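One contact in two related proteins. Structure 1 is concanavalin B from Canavalia ensiformis, which may act as a carbohydrate-binding protein, being a chitinase-like seed protein of glycosyl hydrolase family 18: PDB 6CAF (chain A, 1.30 Å), residues V211-D216 and L247-P252. Structure 2 is ICChI, a glycosylated chitinase from Ipomoea carnea: PDB 6IDN (chain B, 1.50 Å), residues V181-N186 and L214-P219. One frame, after least-squares fit of the local backbone (RMSD 0.32 Å); residues are numbered along the deposited sequences.

Structure 1 (6CAF); sequences VRFYND and LFLELP.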
# COMPACT_ATOMS: atom_id res chain seq x y z
N VAL A 211 -8.02 -2.06 -0.64
CA VAL A 211 -9.01 -1.53 -1.55
C VAL A 211 -9.23 -0.05 -1.27
O VAL A 211 -9.52 0.33 -0.13
CB VAL A 211 -10.32 -2.30 -1.40
CG1 VAL A 211 -11.37 -1.75 -2.36
CG2 VAL A 211 -10.12 -3.79 -1.67
N ARG A 212 -9.12 0.77 -2.31
CA ARG A 212 -9.22 2.21 -2.14
C ARG A 212 -10.67 2.67 -2.17
O ARG A 212 -11.25 2.91 -3.23
CB ARG A 212 -8.39 2.92 -3.21
CG ARG A 212 -6.91 2.65 -3.08
CD ARG A 212 -6.07 3.44 -4.06
NE ARG A 212 -6.02 2.79 -5.34
CZ ARG A 212 -6.65 3.17 -6.43
NH1 ARG A 212 -7.41 4.24 -6.44
NH2 ARG A 212 -6.52 2.45 -7.52
N PHE A 213 -11.24 2.77 -0.98
CA PHE A 213 -12.64 3.13 -0.82
C PHE A 213 -12.79 4.66 -0.75
O PHE A 213 -13.28 5.21 0.23
CB PHE A 213 -13.24 2.48 0.44
CG PHE A 213 -13.40 0.98 0.35
CD1 PHE A 213 -14.43 0.42 -0.38
CD2 PHE A 213 -12.55 0.15 1.02
CE1 PHE A 213 -14.61 -0.95 -0.43
CE2 PHE A 213 -12.72 -1.21 0.96
CZ PHE A 213 -13.73 -1.76 0.21
N TYR A 214 -12.35 5.36 -1.79
CA TYR A 214 -12.48 6.80 -1.81
C TYR A 214 -12.30 7.27 -3.24
O TYR A 214 -11.82 6.52 -4.11
CB TYR A 214 -11.47 7.46 -0.84
CG TYR A 214 -10.01 7.15 -1.08
CD1 TYR A 214 -9.44 6.02 -0.60
CD2 TYR A 214 -9.17 8.06 -1.72
CE1 TYR A 214 -8.10 5.73 -0.83
CE2 TYR A 214 -7.81 7.82 -1.88
CZ TYR A 214 -7.29 6.63 -1.45
OH TYR A 214 -5.94 6.35 -1.64
N ASN A 215 -12.70 8.51 -3.47
CA ASN A 215 -12.73 9.09 -4.80
C ASN A 215 -13.57 8.24 -5.79
O ASN A 215 -13.28 8.18 -6.97
CB ASN A 215 -11.30 9.40 -5.29
CG ASN A 215 -10.59 10.51 -4.42
OD1 ASN A 215 -11.24 11.37 -3.76
ND2 ASN A 215 -9.25 10.46 -4.40
N ASP A 216 -14.66 7.65 -5.28
CA ASP A 216 -15.58 6.90 -6.13
C ASP A 216 -16.92 6.79 -5.44
O ASP A 216 -17.08 6.00 -4.51
CB ASP A 216 -15.05 5.51 -6.46
CG ASP A 216 -15.89 4.79 -7.51
OD1 ASP A 216 -17.07 5.14 -7.69
OD2 ASP A 216 -15.39 3.88 -8.19
N LEU A 247 -7.71 -8.66 3.33
CA LEU A 247 -8.37 -7.47 2.81
C LEU A 247 -8.28 -6.32 3.79
O LEU A 247 -8.58 -6.46 4.98
CB LEU A 247 -9.83 -7.73 2.50
CG LEU A 247 -10.16 -8.77 1.47
CD1 LEU A 247 -11.67 -8.82 1.27
CD2 LEU A 247 -9.44 -8.47 0.19
N PHE A 248 -7.86 -5.18 3.25
CA PHE A 248 -7.78 -3.97 4.01
C PHE A 248 -8.62 -2.89 3.35
O PHE A 248 -8.76 -2.89 2.12
CB PHE A 248 -6.36 -3.42 4.03
CG PHE A 248 -5.34 -4.26 4.72
CD1 PHE A 248 -4.84 -5.41 4.14
CD2 PHE A 248 -4.79 -3.85 5.95
CE1 PHE A 248 -3.84 -6.14 4.74
CE2 PHE A 248 -3.81 -4.59 6.57
CZ PHE A 248 -3.32 -5.73 5.94
N LEU A 249 -9.14 -1.96 4.16
CA LEU A 249 -9.74 -0.75 3.62
C LEU A 249 -8.68 0.33 3.55
O LEU A 249 -8.14 0.74 4.59
CB LEU A 249 -10.87 -0.21 4.48
CG LEU A 249 -12.05 -1.14 4.69
CD1 LEU A 249 -11.84 -2.00 5.93
CD2 LEU A 249 -13.32 -0.32 4.88
N GLU A 250 -8.40 0.84 2.35
CA GLU A 250 -7.56 2.02 2.21
C GLU A 250 -8.47 3.24 2.18
O GLU A 250 -9.42 3.30 1.39
CB GLU A 250 -6.67 1.99 0.97
CG GLU A 250 -5.81 3.21 0.88
CD GLU A 250 -4.84 3.18 -0.26
OE1 GLU A 250 -4.18 2.14 -0.40
OE2 GLU A 250 -4.65 4.22 -0.93
N LEU A 251 -8.16 4.17 3.07
CA LEU A 251 -9.03 5.31 3.34
C LEU A 251 -8.18 6.57 3.41
O LEU A 251 -6.99 6.54 3.75
CB LEU A 251 -9.69 5.11 4.70
CG LEU A 251 -10.65 3.91 4.79
CD1 LEU A 251 -11.07 3.68 6.23
CD2 LEU A 251 -11.82 4.13 3.86
N PRO A 252 -8.81 7.72 3.14
CA PRO A 252 -8.11 8.98 3.32
C PRO A 252 -8.08 9.36 4.78
O PRO A 252 -9.06 9.18 5.49
CB PRO A 252 -8.96 9.97 2.52
CG PRO A 252 -10.31 9.39 2.51
CD PRO A 252 -10.19 7.91 2.65
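Tyr214 and Glu250 meet inside the TIM barrel, near the C-terminal ends of parallel strands 208-212 and 247-252, which helix 227-239 joins in a beta-alpha-beta crossover. Here packing is tight. Tyr214 OH donates a 2.6 Å hydrogen bond to the anti lone pair of Glu250 OE2, while the ring edge passes Glu250 O, 3.4 Å from CD1. Glu250 suits this buried place because its extended chain, with CG anti to the backbone N (chi1 -179°), reaches both Tyr214 and Tyr35, which holds OE1. Arg212 CG lies 3.5 Å from Glu250 OE2, and its NE is hydrogen-bonded to Ala187 O. On the helix-covered face the Phe213 ring packs on Leu249 (CE2 to CG 3.8 Å). Tyr214 CB rests on Pro252 CD at 3.7 Å. Leu247 packs on Trp233 rather than Val211. The loose, solvent side is the loop at exposed Asn215.

Structure 2 (6IDN); sequences VQFYNN and LFLGLP.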
# COMPACT_ATOMS: atom_id res chain seq x y z
N VAL B 181 -8.17 -2.01 -0.66
CA VAL B 181 -9.17 -1.49 -1.60
C VAL B 181 -9.43 -0.03 -1.27
O VAL B 181 -9.75 0.31 -0.12
CB VAL B 181 -10.46 -2.31 -1.53
CG1 VAL B 181 -11.43 -1.80 -2.57
CG2 VAL B 181 -10.16 -3.80 -1.73
N GLN B 182 -9.27 0.84 -2.26
CA GLN B 182 -9.37 2.28 -2.04
C GLN B 182 -10.83 2.70 -2.07
O GLN B 182 -11.42 2.85 -3.13
CB GLN B 182 -8.55 3.06 -3.07
CG GLN B 182 -7.03 2.86 -3.00
CD GLN B 182 -6.30 3.31 -4.26
OE1 GLN B 182 -6.90 3.44 -5.31
NE2 GLN B 182 -5.00 3.54 -4.16
N PHE B 183 -11.39 2.93 -0.89
CA PHE B 183 -12.76 3.41 -0.76
C PHE B 183 -12.74 4.93 -0.65
O PHE B 183 -13.07 5.53 0.37
CB PHE B 183 -13.44 2.75 0.45
CG PHE B 183 -13.88 1.34 0.19
CD1 PHE B 183 -15.10 1.11 -0.39
CD2 PHE B 183 -13.04 0.27 0.45
CE1 PHE B 183 -15.52 -0.20 -0.66
CE2 PHE B 183 -13.46 -1.03 0.17
CZ PHE B 183 -14.69 -1.25 -0.38
N TYR B 184 -12.31 5.55 -1.75
CA TYR B 184 -12.29 7.00 -1.85
C TYR B 184 -12.15 7.38 -3.31
O TYR B 184 -11.70 6.58 -4.14
CB TYR B 184 -11.17 7.66 -1.02
CG TYR B 184 -9.75 7.12 -1.16
CD1 TYR B 184 -9.31 6.03 -0.41
CD2 TYR B 184 -8.83 7.72 -2.02
CE1 TYR B 184 -8.01 5.55 -0.51
CE2 TYR B 184 -7.53 7.24 -2.13
CZ TYR B 184 -7.13 6.15 -1.38
OH TYR B 184 -5.84 5.66 -1.48
N ASN B 185 -12.56 8.61 -3.60
CA ASN B 185 -12.60 9.15 -4.96
C ASN B 185 -13.49 8.33 -5.89
O ASN B 185 -13.31 8.37 -7.11
CB ASN B 185 -11.19 9.29 -5.55
CG ASN B 185 -10.35 10.30 -4.80
OD1 ASN B 185 -10.88 11.22 -4.20
ND2 ASN B 185 -9.03 10.13 -4.85
N ASN B 186 -14.45 7.59 -5.35
CA ASN B 186 -15.47 6.93 -6.17
C ASN B 186 -16.77 6.89 -5.41
O ASN B 186 -17.04 5.95 -4.65
CB ASN B 186 -15.06 5.52 -6.59
CG ASN B 186 -15.98 4.97 -7.67
OD1 ASN B 186 -17.09 5.46 -7.85
ND2 ASN B 186 -15.53 3.94 -8.38
N LEU B 214 -7.01 -8.61 3.52
CA LEU B 214 -7.82 -7.62 2.82
C LEU B 214 -7.94 -6.39 3.72
O LEU B 214 -8.36 -6.50 4.88
CB LEU B 214 -9.20 -8.21 2.49
CG LEU B 214 -10.15 -7.34 1.67
CD1 LEU B 214 -9.63 -7.16 0.24
CD2 LEU B 214 -11.58 -7.93 1.68
N PHE B 215 -7.53 -5.23 3.20
CA PHE B 215 -7.47 -3.99 3.96
C PHE B 215 -8.49 -3.00 3.40
O PHE B 215 -8.74 -2.96 2.19
CB PHE B 215 -6.08 -3.31 3.87
CG PHE B 215 -5.02 -3.86 4.81
CD1 PHE B 215 -4.65 -5.19 4.77
CD2 PHE B 215 -4.34 -3.00 5.66
CE1 PHE B 215 -3.62 -5.67 5.60
CE2 PHE B 215 -3.32 -3.46 6.50
CZ PHE B 215 -2.97 -4.81 6.47
N LEU B 216 -9.04 -2.18 4.29
CA LEU B 216 -9.90 -1.07 3.92
C LEU B 216 -9.04 0.17 3.71
O LEU B 216 -8.44 0.68 4.66
CB LEU B 216 -10.93 -0.82 5.03
CG LEU B 216 -11.90 0.34 4.80
CD1 LEU B 216 -12.99 -0.11 3.85
CD2 LEU B 216 -12.51 0.79 6.11
N GLY B 217 -8.96 0.66 2.47
CA GLY B 217 -8.13 1.83 2.18
C GLY B 217 -8.93 3.11 2.30
O GLY B 217 -10.02 3.23 1.72
N LEU B 218 -8.38 4.09 3.01
CA LEU B 218 -9.11 5.30 3.34
C LEU B 218 -8.21 6.52 3.23
O LEU B 218 -6.99 6.41 3.41
CB LEU B 218 -9.65 5.25 4.77
CG LEU B 218 -10.73 4.21 5.02
CD1 LEU B 218 -11.01 4.19 6.52
CD2 LEU B 218 -11.99 4.56 4.27
N PRO B 219 -8.78 7.69 3.01
CA PRO B 219 -8.00 8.92 3.14
C PRO B 219 -7.85 9.30 4.61
O PRO B 219 -8.76 9.11 5.42
CB PRO B 219 -8.82 9.97 2.37
CG PRO B 219 -10.20 9.34 2.14
CD PRO B 219 -10.19 7.93 2.67
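Tyr184 meets Gly217 through the backbone of the glycine, the ring edge passing Gly217 O, 3.6 Å from CD1. Having no side chain, Gly217 suits a close pairing of strands, its CA 4.4 Å from that of Gln182, and offers the barrel interior only main-chain atoms. The side chain of Gln182 leaves the strand on this face, and its NE2 makes a weak hydrogen bond to Asp125 OD1. On the helix-covered face packing is tight: the side chains of Phe183 and Leu216 cross at about a right angle, Phe183 CD2 lying 3.4 Å from Leu216 CD1, and a branched leucine can set a methyl group against the aromatic ring. Tyr184 CB rests on Pro219 CG at 3.7 Å. Leu214 CD1 touches Val181 CG2 at 3.9 Å. The loose, solvent side is the loop at exposed Asn185.

Comparison
The hydrogen bond from Tyr214(A) OH to Glu250(A) OE2, 2.6 Å, is found in structure 1 alone, since Gly217(B) has no polar side-chain atom. The strand pairing is kept: Glu250(A) N to Val211(A) O and Gly217(B) N to Val181(B) O are both bonded, as are Phe213(A) N to Glu250(A) O and Phe183(B) N to Gly217(B) O. With the whole glutamate side chain absent, Tyr184(B) OH stands 1.9 Å apart from the place of Glu250(A) OE2 after superposition. Also missing is the touch of Glu250(A) CB on Val211(A) O, so the inner face is probably less tightly filled by these two segments.

Arg212(A) and Gln182(B) begin alike, their CG and CD atoms each 0.3 Å apart, and both keep CB against the tyrosine ring. The glutamine has nothing to match NH1 and NH2. The contact of Arg212(A) CG with Glu250(A) OE2 (3.5 Å) is found in structure 1 alone; both charged groups are absent from structure 2. Asp216(A) and Asn186(B), not touching the other segment, overlay with OD2 and ND2 0.2 Å apart.

On the outer face the leucine models differ. Leu249(A) has chi1 -60° against 179° in Leu216(B); CD1 of Leu216(B) falls near CD2 of Leu249(A), while the place of Leu249(A) CD1 is left. The phenylalanine touch persists, the CZ atoms of Phe213(A) and Phe183(B) standing 1.2 Å apart after superposition. Leu247(A) and Leu214(B) have CG atoms 1.4 Å apart; only Leu214(B) reaches the valine, CD1 lying 3.9 Å from Val181(B) CG2.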